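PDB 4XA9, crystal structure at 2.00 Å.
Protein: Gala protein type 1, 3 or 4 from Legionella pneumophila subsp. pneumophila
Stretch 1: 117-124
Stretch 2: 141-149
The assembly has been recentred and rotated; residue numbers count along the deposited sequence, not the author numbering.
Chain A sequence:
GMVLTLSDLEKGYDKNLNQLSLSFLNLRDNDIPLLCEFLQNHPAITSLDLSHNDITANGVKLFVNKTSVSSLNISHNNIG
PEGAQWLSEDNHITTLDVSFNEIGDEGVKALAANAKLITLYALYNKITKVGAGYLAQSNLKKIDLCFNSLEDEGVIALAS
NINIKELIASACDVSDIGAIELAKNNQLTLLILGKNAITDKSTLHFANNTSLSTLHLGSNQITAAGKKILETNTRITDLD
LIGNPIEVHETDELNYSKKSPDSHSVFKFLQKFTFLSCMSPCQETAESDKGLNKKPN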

# COMPACT_ATOMS: atom_id res chain seq x y z
N LEU A 117 19.69 -11.72 8.97
CA LEU A 117 18.52 -10.84 8.90
C LEU A 117 17.84 -10.59 10.25
O LEU A 117 17.50 -11.52 10.97
N ILE A 118 17.64 -9.32 10.55
CA ILE A 118 16.92 -8.91 11.75
C ILE A 118 15.51 -8.43 11.40
O ILE A 118 14.54 -8.73 12.10
N THR A 119 15.40 -7.67 10.30
CA THR A 119 14.12 -7.11 9.88
C THR A 119 13.85 -7.39 8.41
O THR A 119 14.70 -7.16 7.55
N LEU A 120 12.65 -7.90 8.11
CA LEU A 120 12.27 -8.20 6.74
C LEU A 120 10.92 -7.60 6.36
O LEU A 120 9.89 -7.90 6.99
N TYR A 121 10.93 -6.75 5.34
CA TYR A 121 9.70 -6.27 4.73
C TYR A 121 9.50 -7.05 3.45
O TYR A 121 10.39 -7.05 2.59
N ALA A 122 8.37 -7.72 3.32
CA ALA A 122 8.14 -8.56 2.15
C ALA A 122 6.68 -8.52 1.74
O ALA A 122 6.09 -9.55 1.43
N LEU A 123 6.11 -7.32 1.76
CA LEU A 123 4.71 -7.13 1.39
C LEU A 123 4.48 -7.59 -0.03
O LEU A 123 5.36 -7.44 -0.89
N TYR A 124 3.29 -8.14 -0.28
CA TYR A 124 2.85 -8.56 -1.62
C TYR A 124 3.92 -9.31 -2.42
O TYR A 124 4.53 -8.77 -3.33
N LYS A 141 13.48 -10.63 13.94
CA LYS A 141 12.84 -9.92 15.04
C LYS A 141 11.60 -9.17 14.57
O LYS A 141 10.64 -9.00 15.33
N LYS A 142 11.61 -8.74 13.31
CA LYS A 142 10.48 -8.03 12.73
C LYS A 142 10.18 -8.51 11.31
O LYS A 142 11.09 -8.61 10.49
N ILE A 143 8.92 -8.80 11.03
CA ILE A 143 8.48 -9.18 9.68
C ILE A 143 7.21 -8.42 9.31
O ILE A 143 6.25 -8.36 10.09
N ASP A 144 7.20 -7.85 8.11
CA ASP A 144 6.02 -7.23 7.54
C ASP A 144 5.58 -8.05 6.34
O ASP A 144 6.32 -8.14 5.35
N LEU A 145 4.40 -8.64 6.42
CA LEU A 145 3.92 -9.55 5.39
C LEU A 145 2.58 -9.14 4.77
O LEU A 145 1.86 -9.99 4.25
N CYS A 146 2.25 -7.85 4.83
CA CYS A 146 0.97 -7.37 4.30
C CYS A 146 0.75 -7.81 2.86
O CYS A 146 1.70 -7.90 2.09
N PHE A 147 -0.50 -8.09 2.51
CA PHE A 147 -0.90 -8.45 1.15
C PHE A 147 -0.33 -9.79 0.70
O PHE A 147 -0.12 -10.00 -0.49
N ASN A 148 -0.08 -10.68 1.65
CA ASN A 148 0.27 -12.06 1.36
C ASN A 148 -0.78 -12.99 1.97
O ASN A 148 -1.08 -12.88 3.15
N SER A 149 -1.32 -13.90 1.17
CA SER A 149 -2.34 -14.82 1.69
C SER A 149 -1.71 -15.87 2.60
O SER A 149 -1.50 -17.02 2.20

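The most unusual feature of this contact is Asn-148, whose amide stands in for backbone where the parallel ladder ends. Its chi1 is m, and ND2 donates both to Ala-122 O across the gap (3.0 Å) and to Leu-145 O in its own type II turn (2.9 Å). An asparagine amide suits this place because its two hydrogens can serve two carbonyls at once.

Before this, the strands pair in register, and side chains alternate between the two faces. Thr-119, Tyr-121, Lys-142 and Asp-144 share one face. Thr-119 (m) sets OG1 3.8 Å from Lys-142 CB. Lys-142, t at all four chi angles, is long enough for its NZ to reach Tyr-121 OH, a hydrogen bond of 3.0 Å. The m rotamer of Tyr-121 also lays its ring near Asp-144, with CD1 3.7 Å from Asp-144 CB. Asp-144 (chi1 t) turns its carboxylate to the following loop, where OD1 accepts from Cys-146 N at 3.2 Å.

On the other face, buried Leu-120 (t, p) faces Ile-143, its CB 4.4 Å from Ile-143 CG2; apolar side chains suit this solvent-free face. Beyond the strands, branched Leu-123 (m, p) touches two neighbours: CG lies 3.7 Å from Cys-146 CB, CD2 4.0 Å from Phe-147 CE2. Phe-147 (chi1 m), its apolar ring suited to burial, points toward the first stretch, its CB 3.8 Å from Tyr-124 CD1.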

# COMPACT_ATOMS: atom_id res chain seq x y z
CB LEU A 117 17.48 -11.41 7.94
CG LEU A 117 17.69 -11.14 6.45
CD1 LEU A 117 16.46 -11.57 5.66
CD2 LEU A 117 18.03 -9.67 6.21
CB ILE A 118 17.65 -7.78 12.50
CG1 ILE A 118 19.11 -8.17 12.76
CG2 ILE A 118 16.95 -7.48 13.81
CD1 ILE A 118 19.91 -7.06 13.42
CB THR A 119 14.08 -5.59 10.10
OG1 THR A 119 14.15 -5.30 11.50
CG2 THR A 119 12.81 -4.99 9.53
CB LEU A 120 12.25 -9.71 6.50
CG LEU A 120 11.80 -10.17 5.11
CD1 LEU A 120 12.76 -9.68 4.04
CD2 LEU A 120 11.63 -11.68 5.03
CB TYR A 121 9.75 -4.77 4.44
CG TYR A 121 10.07 -3.91 5.64
CD1 TYR A 121 9.07 -3.43 6.46
CD2 TYR A 121 11.39 -3.59 5.96
CE1 TYR A 121 9.35 -2.65 7.56
CE2 TYR A 121 11.69 -2.80 7.06
CZ TYR A 121 10.67 -2.34 7.86
OH TYR A 121 10.95 -1.56 8.95
CB ALA A 122 8.58 -10.01 2.42
CB LEU A 123 4.31 -5.65 1.52
CG LEU A 123 4.21 -4.99 2.90
CD1 LEU A 123 5.59 -4.78 3.51
CD2 LEU A 123 3.49 -3.65 2.77
CB TYR A 124 2.38 -7.34 -2.43
CG TYR A 124 1.56 -7.74 -3.64
CD1 TYR A 124 0.25 -8.19 -3.49
CD2 TYR A 124 2.09 -7.67 -4.93
CE1 TYR A 124 -0.51 -8.57 -4.58
CE2 TYR A 124 1.33 -8.05 -6.03
CZ TYR A 124 0.04 -8.50 -5.85
OH TYR A 124 -0.72 -8.87 -6.94
CB LYS A 141 13.82 -8.96 15.70
CG LYS A 141 14.97 -9.66 16.41
CD LYS A 141 15.71 -8.71 17.33
CE LYS A 141 16.74 -9.45 18.17
NZ LYS A 141 17.22 -8.62 19.31
CB LYS A 142 10.74 -6.52 12.71
CG LYS A 142 9.67 -5.72 11.96
CD LYS A 142 9.95 -4.22 11.99
CE LYS A 142 8.86 -3.45 11.24
NZ LYS A 142 9.08 -1.97 11.32
CB ILE A 143 8.20 -10.70 9.54
CG1 ILE A 143 9.12 -11.54 10.42
CG2 ILE A 143 8.36 -11.13 8.08
CD1 ILE A 143 8.91 -13.04 10.23
CB ASP A 144 6.30 -5.77 7.16
CG ASP A 144 5.03 -4.99 6.82
OD1 ASP A 144 4.06 -5.59 6.30
OD2 ASP A 144 5.01 -3.76 7.06
CB LEU A 145 3.80 -10.97 5.96
CG LEU A 145 5.12 -11.62 6.33
CD1 LEU A 145 4.90 -12.92 7.10
CD2 LEU A 145 5.95 -11.85 5.07
CB CYS A 146 0.89 -5.85 4.39
SG CYS A 146 0.91 -5.21 6.07
CB PHE A 147 -0.50 -7.37 0.14
CG PHE A 147 -0.85 -5.96 0.56
CD1 PHE A 147 -2.18 -5.59 0.74
CD2 PHE A 147 0.14 -5.01 0.73
CE1 PHE A 147 -2.50 -4.30 1.11
CE2 PHE A 147 -0.18 -3.71 1.10
CZ PHE A 147 -1.51 -3.36 1.29
CB ASN A 148 1.66 -12.43 1.91
CG ASN A 148 2.79 -11.71 1.19
OD1 ASN A 148 3.16 -12.08 0.08
ND2 ASN A 148 3.36 -10.71 1.85
CB SER A 149 -3.10 -15.49 0.54
OG SER A 149 -4.15 -16.30 1.03